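Local coordinates for Pre-mRNA-splicing factor 38 (Chaetomium thermophilum, PDB 5F5T), which is probably required for pre-mRNA splicing as a member of the PRP38 family of spliceosomal proteins, at residues 90-95 against 123-128; 142-147 against 165-170. All coordinates share one frame; numbering follows the deposited sequence.

Interaction 1: 90-95 against 123-128; sequences CLAFKL and AAFYIR
Leu-95 and Tyr-126 make the larger half of this helix-to-helix contact. The aromatic ring lies obliquely against the start of the leucine side chain and the carbonyl that follows it. CD1 of Tyr-126 is 3.6 Å from CB of Leu-95, and CE1 of Tyr-126 is 3.4 Å from the carbonyl carbon of Leu-95. The ring reaches there because CG of Tyr-126 is anti to the backbone N (chi1 -177°). Tyr-126 also touches Leu-105 of helix 102-115 and Pro-100, while Leu-95 also packs on Ile-64 and Tyr-108.

One turn earlier on its helix, Ala-92 points its methyl at Phe-125. CB of Ala-92 is 3.8 Å from CD2 of Phe-125, and CE2 is almost as near. The methyl meets this side of the ring obliquely. The small alanine lies where the backbones are nearest, with 6.4 Å between CA of Ala-92 and CA of Tyr-126.

The axes of the two segments approach to 10.1 Å and cross at -50°. All four touching residues are buried. This is largely apolar helix-helix packing between helices 87-98 and 117-130, in the helical core of the PRP38 family domain.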
ATOM      1  N   CYS A  90      -9.653  -2.825 -12.413  1.00 50.15           N
ATOM      2  CA  CYS A  90     -10.732  -2.152 -13.122  1.00 59.62           C
ATOM      3  C   CYS A  90     -11.630  -1.407 -12.149  1.00 52.42           C
ATOM      4  O   CYS A  90     -12.029  -0.270 -12.401  1.00 68.37           O
ATOM      5  CB  CYS A  90     -11.557  -3.155 -13.926  1.00 44.45           C
ATOM      6  SG  CYS A  90     -10.655  -3.954 -15.265  1.00 69.80           S
ATOM      7  N   LEU A  91     -11.936  -2.053 -11.032  1.00 62.75           N
ATOM      8  CA  LEU A  91     -12.770  -1.444 -10.010  1.00 57.79           C
ATOM      9  C   LEU A  91     -12.046  -0.291  -9.338  1.00 55.48           C
ATOM     10  O   LEU A  91     -12.671   0.696  -8.958  1.00 59.42           O
ATOM     11  CB  LEU A  91     -13.202  -2.485  -8.978  1.00 46.04           C
ATOM     12  CG  LEU A  91     -14.266  -3.442  -9.516  1.00 64.48           C
ATOM     13  CD1 LEU A  91     -14.649  -4.490  -8.487  1.00 52.61           C
ATOM     14  CD2 LEU A  91     -15.489  -2.649  -9.952  1.00 56.81           C
ATOM     15  N   ALA A  92     -10.728  -0.404  -9.203  1.00 46.80           N
ATOM     16  CA  ALA A  92      -9.948   0.711  -8.678  1.00 46.21           C
ATOM     17  C   ALA A  92     -10.076   1.919  -9.602  1.00 60.59           C
ATOM     18  O   ALA A  92     -10.281   3.046  -9.147  1.00 61.92           O
ATOM     19  CB  ALA A  92      -8.493   0.317  -8.513  1.00 40.97           C
ATOM     20  N   PHE A  93      -9.970   1.672 -10.904  1.00 49.01           N
ATOM     21  CA  PHE A  93     -10.079   2.739 -11.890  1.00 66.75           C
ATOM     22  C   PHE A  93     -11.465   3.356 -11.847  1.00 65.73           C
ATOM     23  O   PHE A  93     -11.621   4.578 -11.936  1.00 60.31           O
ATOM     24  CB  PHE A  93      -9.779   2.214 -13.295  1.00 65.83           C
ATOM     25  CG  PHE A  93      -9.762   3.284 -14.349  1.00 73.59           C
ATOM     26  CD1 PHE A  93      -8.744   4.224 -14.387  1.00 89.03           C
ATOM     27  CD2 PHE A  93     -10.763   3.350 -15.303  1.00 72.60           C
ATOM     28  CE1 PHE A  93      -8.726   5.213 -15.358  1.00 74.34           C
ATOM     29  CE2 PHE A  93     -10.752   4.337 -16.277  1.00 69.75           C
ATOM     30  CZ  PHE A  93      -9.730   5.269 -16.303  1.00 70.65           C
ATOM     31  N   LYS A  94     -12.470   2.505 -11.682  1.00 50.53           N
ATOM     32  CA  LYS A  94     -13.837   2.985 -11.567  1.00 58.84           C
ATOM     33  C   LYS A  94     -14.009   3.851 -10.329  1.00 62.80           C
ATOM     34  O   LYS A  94     -14.723   4.842 -10.363  1.00 73.65           O
ATOM     35  CB  LYS A  94     -14.819   1.818 -11.521  1.00 57.10           C
ATOM     36  CG  LYS A  94     -16.273   2.251 -11.499  1.00 58.18           C
ATOM     37  CD  LYS A  94     -16.550   3.308 -12.555  1.00 75.96           C
ATOM     38  CE  LYS A  94     -17.201   2.708 -13.787  1.00 68.95           C
ATOM     39  NZ  LYS A  94     -17.909   3.737 -14.600  1.00 69.97           N
ATOM     40  N   LEU A  95     -13.340   3.485  -9.243  1.00 60.51           N
ATOM     41  CA  LEU A  95     -13.379   4.287  -8.030  1.00 60.97           C
ATOM     42  C   LEU A  95     -12.730   5.640  -8.288  1.00 68.74           C
ATOM     43  O   LEU A  95     -13.204   6.668  -7.802  1.00 59.62           O
ATOM     44  CB  LEU A  95     -12.683   3.568  -6.877  1.00 48.96           C
ATOM     45  CG  LEU A  95     -13.568   2.624  -6.060  1.00 62.11           C
ATOM     46  CD1 LEU A  95     -12.775   2.018  -4.919  1.00 65.23           C
ATOM     47  CD2 LEU A  95     -14.808   3.334  -5.541  1.00 64.85           C
ATOM     48  N   ALA A 123     -10.131  -0.627  -1.062  1.00 56.00           N
ATOM     49  CA  ALA A 123     -10.227   0.660  -0.382  1.00 55.93           C
ATOM     50  C   ALA A 123      -8.847   1.165   0.014  1.00 60.08           C
ATOM     51  O   ALA A 123      -8.545   2.342  -0.145  1.00 64.73           O
ATOM     52  CB  ALA A 123     -11.128   0.552   0.835  1.00 49.98           C
ATOM     53  N   ALA A 124      -8.011   0.271   0.528  1.00 59.61           N
ATOM     54  CA  ALA A 124      -6.660   0.634   0.925  1.00 55.56           C
ATOM     55  C   ALA A 124      -5.853   1.086  -0.287  1.00 55.80           C
ATOM     56  O   ALA A 124      -5.118   2.073  -0.219  1.00 56.91           O
ATOM     57  CB  ALA A 124      -5.979  -0.527   1.616  1.00 44.12           C
ATOM     58  N   PHE A 125      -6.009   0.366  -1.395  1.00 53.08           N
ATOM     59  CA  PHE A 125      -5.329   0.710  -2.641  1.00 50.75           C
ATOM     60  C   PHE A 125      -5.724   2.121  -3.070  1.00 56.67           C
ATOM     61  O   PHE A 125      -4.866   2.976  -3.312  1.00 59.09           O
ATOM     62  CB  PHE A 125      -5.682  -0.301  -3.734  1.00 51.82           C
ATOM     63  CG  PHE A 125      -4.897  -0.135  -5.010  1.00 55.47           C
ATOM     64  CD1 PHE A 125      -3.564   0.236  -4.985  1.00 59.81           C
ATOM     65  CD2 PHE A 125      -5.500  -0.361  -6.238  1.00 59.78           C
ATOM     66  CE1 PHE A 125      -2.846   0.380  -6.163  1.00 54.61           C
ATOM     67  CE2 PHE A 125      -4.789  -0.216  -7.418  1.00 57.35           C
ATOM     68  CZ  PHE A 125      -3.459   0.153  -7.380  1.00 59.80           C
ATOM     69  N   TYR A 126      -7.031   2.368  -3.100  1.00 50.18           N
ATOM     70  CA  TYR A 126      -7.571   3.653  -3.520  1.00 55.27           C
ATOM     71  C   TYR A 126      -7.094   4.780  -2.611  1.00 63.60           C
ATOM     72  O   TYR A 126      -6.797   5.884  -3.073  1.00 68.68           O
ATOM     73  CB  TYR A 126      -9.100   3.604  -3.544  1.00 51.93           C
ATOM     74  CG  TYR A 126      -9.730   4.879  -4.052  1.00 58.15           C
ATOM     75  CD1 TYR A 126      -9.806   5.141  -5.412  1.00 60.13           C
ATOM     76  CD2 TYR A 126     -10.239   5.824  -3.172  1.00 63.25           C
ATOM     77  CE1 TYR A 126     -10.374   6.307  -5.882  1.00 83.41           C
ATOM     78  CE2 TYR A 126     -10.809   6.992  -3.632  1.00 65.12           C
ATOM     79  CZ  TYR A 126     -10.874   7.230  -4.988  1.00 75.88           C
ATOM     80  OH  TYR A 126     -11.441   8.395  -5.453  1.00 86.85           O
ATOM     81  N   ILE A 127      -7.035   4.498  -1.314  1.00 63.47           N
ATOM     82  CA  ILE A 127      -6.567   5.475  -0.344  1.00 60.18           C
ATOM     83  C   ILE A 127      -5.105   5.819  -0.610  1.00 70.33           C
ATOM     84  O   ILE A 127      -4.730   6.991  -0.619  1.00 72.21           O
ATOM     85  CB  ILE A 127      -6.735   4.965   1.098  1.00 64.85           C
ATOM     86  CG1 ILE A 127      -8.213   4.997   1.494  1.00 63.25           C
ATOM     87  CG2 ILE A 127      -5.911   5.806   2.067  1.00 59.34           C
ATOM     88  CD1 ILE A 127      -8.477   4.608   2.935  1.00 63.44           C
ATOM     89  N   ARG A 128      -4.289   4.799  -0.856  1.00 57.72           N
ATOM     90  CA  ARG A 128      -2.878   5.017  -1.160  1.00 58.86           C
ATOM     91  C   ARG A 128      -2.729   5.861  -2.423  1.00 66.62           C
ATOM     92  O   ARG A 128      -1.824   6.690  -2.533  1.00 56.87           O
ATOM     93  CB  ARG A 128      -2.144   3.684  -1.322  1.00 48.57           C
ATOM     94  CG  ARG A 128      -0.716   3.825  -1.828  1.00 50.83           C
ATOM     95  CD  ARG A 128       0.160   4.448  -0.748  1.00 47.41           C
ATOM     96  NE  ARG A 128       1.554   4.604  -1.158  1.00 56.81           N
ATOM     97  CZ  ARG A 128       2.000   5.541  -1.988  1.00 63.68           C
ATOM     98  NH1 ARG A 128       1.163   6.421  -2.519  1.00 76.90           N
ATOM     99  NH2 ARG A 128       3.286   5.593  -2.295  1.00 53.90           N
TER

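Interaction 2: 142-147 against 165-170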
ATOM      1  N   PRO A 142      -3.018   0.579  10.732  1.00 69.03           N
ATOM      2  CA  PRO A 142      -3.682  -0.371  11.635  1.00 53.17           C
ATOM      3  C   PRO A 142      -3.967  -1.737  11.014  1.00 61.95           C
ATOM      4  O   PRO A 142      -4.053  -2.727  11.740  1.00 75.05           O
ATOM      5  CB  PRO A 142      -4.992   0.340  11.981  1.00 53.88           C
ATOM      6  CG  PRO A 142      -4.662   1.779  11.880  1.00 63.03           C
ATOM      7  CD  PRO A 142      -3.709   1.883  10.724  1.00 65.67           C
ATOM      8  N   PHE A 143      -4.100  -1.797   9.694  1.00 55.14           N
ATOM      9  CA  PHE A 143      -4.454  -3.051   9.037  1.00 60.03           C
ATOM     10  C   PHE A 143      -3.240  -3.930   8.778  1.00 57.20           C
ATOM     11  O   PHE A 143      -3.336  -4.962   8.116  1.00 59.98           O
ATOM     12  CB  PHE A 143      -5.220  -2.766   7.753  1.00 52.45           C
ATOM     13  CG  PHE A 143      -6.479  -1.994   7.987  1.00 56.34           C
ATOM     14  CD1 PHE A 143      -7.507  -2.543   8.735  1.00 49.58           C
ATOM     15  CD2 PHE A 143      -6.618  -0.703   7.509  1.00 65.48           C
ATOM     16  CE1 PHE A 143      -8.662  -1.830   8.975  1.00 55.37           C
ATOM     17  CE2 PHE A 143      -7.774   0.017   7.746  1.00 71.72           C
ATOM     18  CZ  PHE A 143      -8.796  -0.548   8.482  1.00 57.17           C
ATOM     19  N   LEU A 144      -2.095  -3.521   9.317  1.00 43.23           N
ATOM     20  CA  LEU A 144      -0.947  -4.413   9.412  1.00 47.47           C
ATOM     21  C   LEU A 144      -1.259  -5.554  10.392  1.00 58.66           C
ATOM     22  O   LEU A 144      -0.511  -6.525  10.491  1.00 72.86           O
ATOM     23  CB  LEU A 144       0.296  -3.639   9.858  1.00 54.53           C
ATOM     24  CG  LEU A 144       0.933  -2.672   8.852  1.00 52.87           C
ATOM     25  CD1 LEU A 144       2.096  -1.938   9.487  1.00 49.76           C
ATOM     26  CD2 LEU A 144       1.398  -3.416   7.612  1.00 56.54           C
ATOM     27  N   GLU A 145      -2.366  -5.420  11.119  1.00 50.42           N
ATOM     28  CA  GLU A 145      -2.831  -6.451  12.047  1.00 62.93           C
ATOM     29  C   GLU A 145      -3.834  -7.398  11.386  1.00 50.16           C
ATOM     30  O   GLU A 145      -4.207  -8.423  11.955  1.00 73.06           O
ATOM     31  CB  GLU A 145      -3.457  -5.807  13.284  1.00 59.78           C
ATOM     32  CG  GLU A 145      -3.418  -6.662  14.531  1.00 75.96           C
ATOM     33  CD  GLU A 145      -3.975  -5.937  15.741  1.00 83.75           C
ATOM     34  OE1 GLU A 145      -4.175  -6.588  16.787  1.00 85.32           O
ATOM     35  OE2 GLU A 145      -4.211  -4.715  15.643  1.00 90.74           O
ATOM     36  N   ASP A 146      -4.272  -7.045  10.185  1.00 55.76           N
ATOM     37  CA  ASP A 146      -5.194  -7.883   9.429  1.00 55.34           C
ATOM     38  C   ASP A 146      -4.388  -8.986   8.746  1.00 56.34           C
ATOM     39  O   ASP A 146      -3.587  -8.729   7.845  1.00 58.78           O
ATOM     40  CB  ASP A 146      -5.965  -7.045   8.405  1.00 52.60           C
ATOM     41  CG  ASP A 146      -7.137  -7.788   7.783  1.00 63.58           C
ATOM     42  OD1 ASP A 146      -7.191  -9.034   7.866  1.00 63.65           O
ATOM     43  OD2 ASP A 146      -8.012  -7.111   7.200  1.00 59.06           O
ATOM     44  N   ARG A 147      -4.612 -10.220   9.177  1.00 53.73           N
ATOM     45  CA  ARG A 147      -3.772 -11.337   8.770  1.00 45.85           C
ATOM     46  C   ARG A 147      -4.474 -12.259   7.781  1.00 51.04           C
ATOM     47  O   ARG A 147      -3.962 -13.328   7.453  1.00 64.02           O
ATOM     48  CB  ARG A 147      -3.339 -12.131  10.002  1.00 46.92           C
ATOM     49  CG  ARG A 147      -4.429 -13.037  10.546  1.00 51.29           C
ATOM     50  CD  ARG A 147      -3.940 -13.858  11.718  1.00 51.82           C
ATOM     51  NE  ARG A 147      -4.362 -13.297  12.995  1.00 76.62           N
ATOM     52  CZ  ARG A 147      -5.232 -13.885  13.808  1.00 91.15           C
ATOM     53  NH1 ARG A 147      -5.770 -15.052  13.469  1.00 83.02           N
ATOM     54  NH2 ARG A 147      -5.563 -13.312  14.957  1.00 98.82           N
ATOM     55  N   GLU A 165       0.601  -7.879   4.483  1.00 49.42           N
ATOM     56  CA  GLU A 165       1.654  -7.798   3.478  1.00 58.95           C
ATOM     57  C   GLU A 165       1.279  -6.848   2.341  1.00 61.39           C
ATOM     58  O   GLU A 165       2.125  -6.123   1.821  1.00 54.41           O
ATOM     59  CB  GLU A 165       1.961  -9.183   2.920  1.00 44.71           C
ATOM     60  CG  GLU A 165       3.128  -9.871   3.608  1.00 69.62           C
ATOM     61  CD  GLU A 165       3.599 -11.100   2.855  1.00 93.73           C
ATOM     62  OE1 GLU A 165       2.935 -11.483   1.868  1.00 95.87           O
ATOM     63  OE2 GLU A 165       4.637 -11.676   3.244  1.00107.87           O
ATOM     64  N   PHE A 166       0.008  -6.860   1.956  1.00 54.29           N
ATOM     65  CA  PHE A 166      -0.488  -5.954   0.930  1.00 58.92           C
ATOM     66  C   PHE A 166      -0.422  -4.499   1.405  1.00 65.29           C
ATOM     67  O   PHE A 166       0.008  -3.610   0.666  1.00 58.01           O
ATOM     68  CB  PHE A 166      -1.919  -6.338   0.540  1.00 45.89           C
ATOM     69  CG  PHE A 166      -2.465  -5.553  -0.615  1.00 45.83           C
ATOM     70  CD1 PHE A 166      -1.911  -5.672  -1.879  1.00 47.56           C
ATOM     71  CD2 PHE A 166      -3.533  -4.688  -0.434  1.00 39.62           C
ATOM     72  CE1 PHE A 166      -2.416  -4.943  -2.943  1.00 51.80           C
ATOM     73  CE2 PHE A 166      -4.041  -3.956  -1.492  1.00 50.03           C
ATOM     74  CZ  PHE A 166      -3.483  -4.085  -2.748  1.00 44.86           C
ATOM     75  N   ILE A 167      -0.845  -4.270   2.646  1.00 59.13           N
ATOM     76  CA  ILE A 167      -0.789  -2.946   3.258  1.00 53.16           C
ATOM     77  C   ILE A 167       0.650  -2.461   3.341  1.00 61.44           C
ATOM     78  O   ILE A 167       0.953  -1.323   2.979  1.00 63.69           O
ATOM     79  CB  ILE A 167      -1.396  -2.941   4.674  1.00 57.19           C
ATOM     80  CG1 ILE A 167      -2.881  -3.293   4.620  1.00 51.68           C
ATOM     81  CG2 ILE A 167      -1.195  -1.594   5.337  1.00 58.69           C
ATOM     82  CD1 ILE A 167      -3.691  -2.350   3.782  1.00 49.84           C
ATOM     83  N   ASP A 168       1.531  -3.340   3.805  1.00 56.23           N
ATOM     84  CA  ASP A 168       2.946  -3.012   3.918  1.00 58.37           C
ATOM     85  C   ASP A 168       3.519  -2.667   2.546  1.00 70.49           C
ATOM     86  O   ASP A 168       4.343  -1.758   2.424  1.00 64.46           O
ATOM     87  CB  ASP A 168       3.723  -4.175   4.539  1.00 62.47           C
ATOM     88  CG  ASP A 168       5.117  -3.775   4.984  1.00 64.88           C
ATOM     89  OD1 ASP A 168       5.272  -2.680   5.566  1.00 66.53           O
ATOM     90  OD2 ASP A 168       6.063  -4.551   4.738  1.00 77.58           O
ATOM     91  N   ASP A 169       3.073  -3.389   1.519  1.00 56.48           N
ATOM     92  CA  ASP A 169       3.476  -3.091   0.148  1.00 53.12           C
ATOM     93  C   ASP A 169       3.019  -1.699  -0.283  1.00 66.57           C
ATOM     94  O   ASP A 169       3.779  -0.950  -0.891  1.00 53.19           O
ATOM     95  CB  ASP A 169       2.930  -4.138  -0.821  1.00 48.97           C
ATOM     96  CG  ASP A 169       3.763  -5.406  -0.840  1.00 73.36           C
ATOM     97  OD1 ASP A 169       4.796  -5.448  -0.140  1.00 68.39           O
ATOM     98  OD2 ASP A 169       3.398  -6.349  -1.575  1.00 73.33           O
ATOM     99  N   LEU A 170       1.778  -1.358   0.042  1.00 52.18           N
ATOM    100  CA  LEU A 170       1.246  -0.036  -0.264  1.00 48.73           C
ATOM    101  C   LEU A 170       2.063   1.054   0.422  1.00 68.24           C
ATOM    102  O   LEU A 170       2.304   2.122  -0.141  1.00 70.78           O
ATOM    103  CB  LEU A 170      -0.214   0.064   0.170  1.00 45.67           C
ATOM    104  CG  LEU A 170      -1.229  -0.791  -0.579  1.00 51.70           C
ATOM    105  CD1 LEU A 170      -2.580  -0.693   0.108  1.00 46.71           C
ATOM    106  CD2 LEU A 170      -1.326  -0.322  -2.024  1.00 44.61           C
TER
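Leu-144 and Ile-167 mark the closest backbone approach, 6.3 Å between their CA atoms, where the 3-10 turn that ends at Glu-145 and runs into loop faces the side of a regular helix. The turn is tied by two backbone hydrogen bonds of its own, from Glu-145 N to Pro-142 O and from Asp-146 N to Phe-143 O.

Ile-167 is the residue both neighbours touch, and it uses a different branch for each. Its CG1 is 3.9 Å from CB of Phe-143 and equally near the carbonyl oxygen of Phe-143. Its CG2 is 3.9 Å from CD2 of Leu-144. CG2 is anti to the backbone N and CG1 anti to the carbonyl carbon (chi1 -63°), which spreads the two branches toward the two partners. The Leu-144 and Ile-167 side chains meet at a slant. A single methyl of Leu-144, CD2, does the touching. CD2 of Leu-144 is also 3.8 Å from N and 3.9 Å from CB of Asp-168. Phe-143 takes part through CB and its carbonyl; its ring is directed off helix 163-172.

The carboxylate of Asp-168 turns to the chain of another protein, and a basic side chain of that chain forms a salt bridge with it. An aromatic side chain of that other chain is hydrogen-bonded to the carbonyl oxygen of Leu-144.

The turn follows helix 133-140 and precedes the hairpin of strands 149-153 and 158-162, which leads into helix 163-172. Ile-167 also packs on Leu-140 of helix 133-140 and on Ala-124 of helix 117-130, while Phe-143 touches Arg-120 of helix 117-130.

In the fold
Interactions 1 and 2 are both buried and largely apolar, but they differ in place. The centre of interaction 1 lies about 5 Å from the centre of the chain. It joins two helices, with two aromatic rings on one side and aliphatic groups on the other. The centre of interaction 2 lies about 11 Å from the centre of the chain. It sets a short turn on a helix through aliphatic branches, and its margin meets the chain of another protein through polar groups. Helix 117-130 links them. Its segment 123-128 presents Phe-125 and Tyr-126 to 90-95, while Ala-124 and Phe-125 pack on Leu-170. A probable hydrogen bond from Arg-128 NE to Leu-170 O, 2.8 Å, joins helices 117-130 and 163-172.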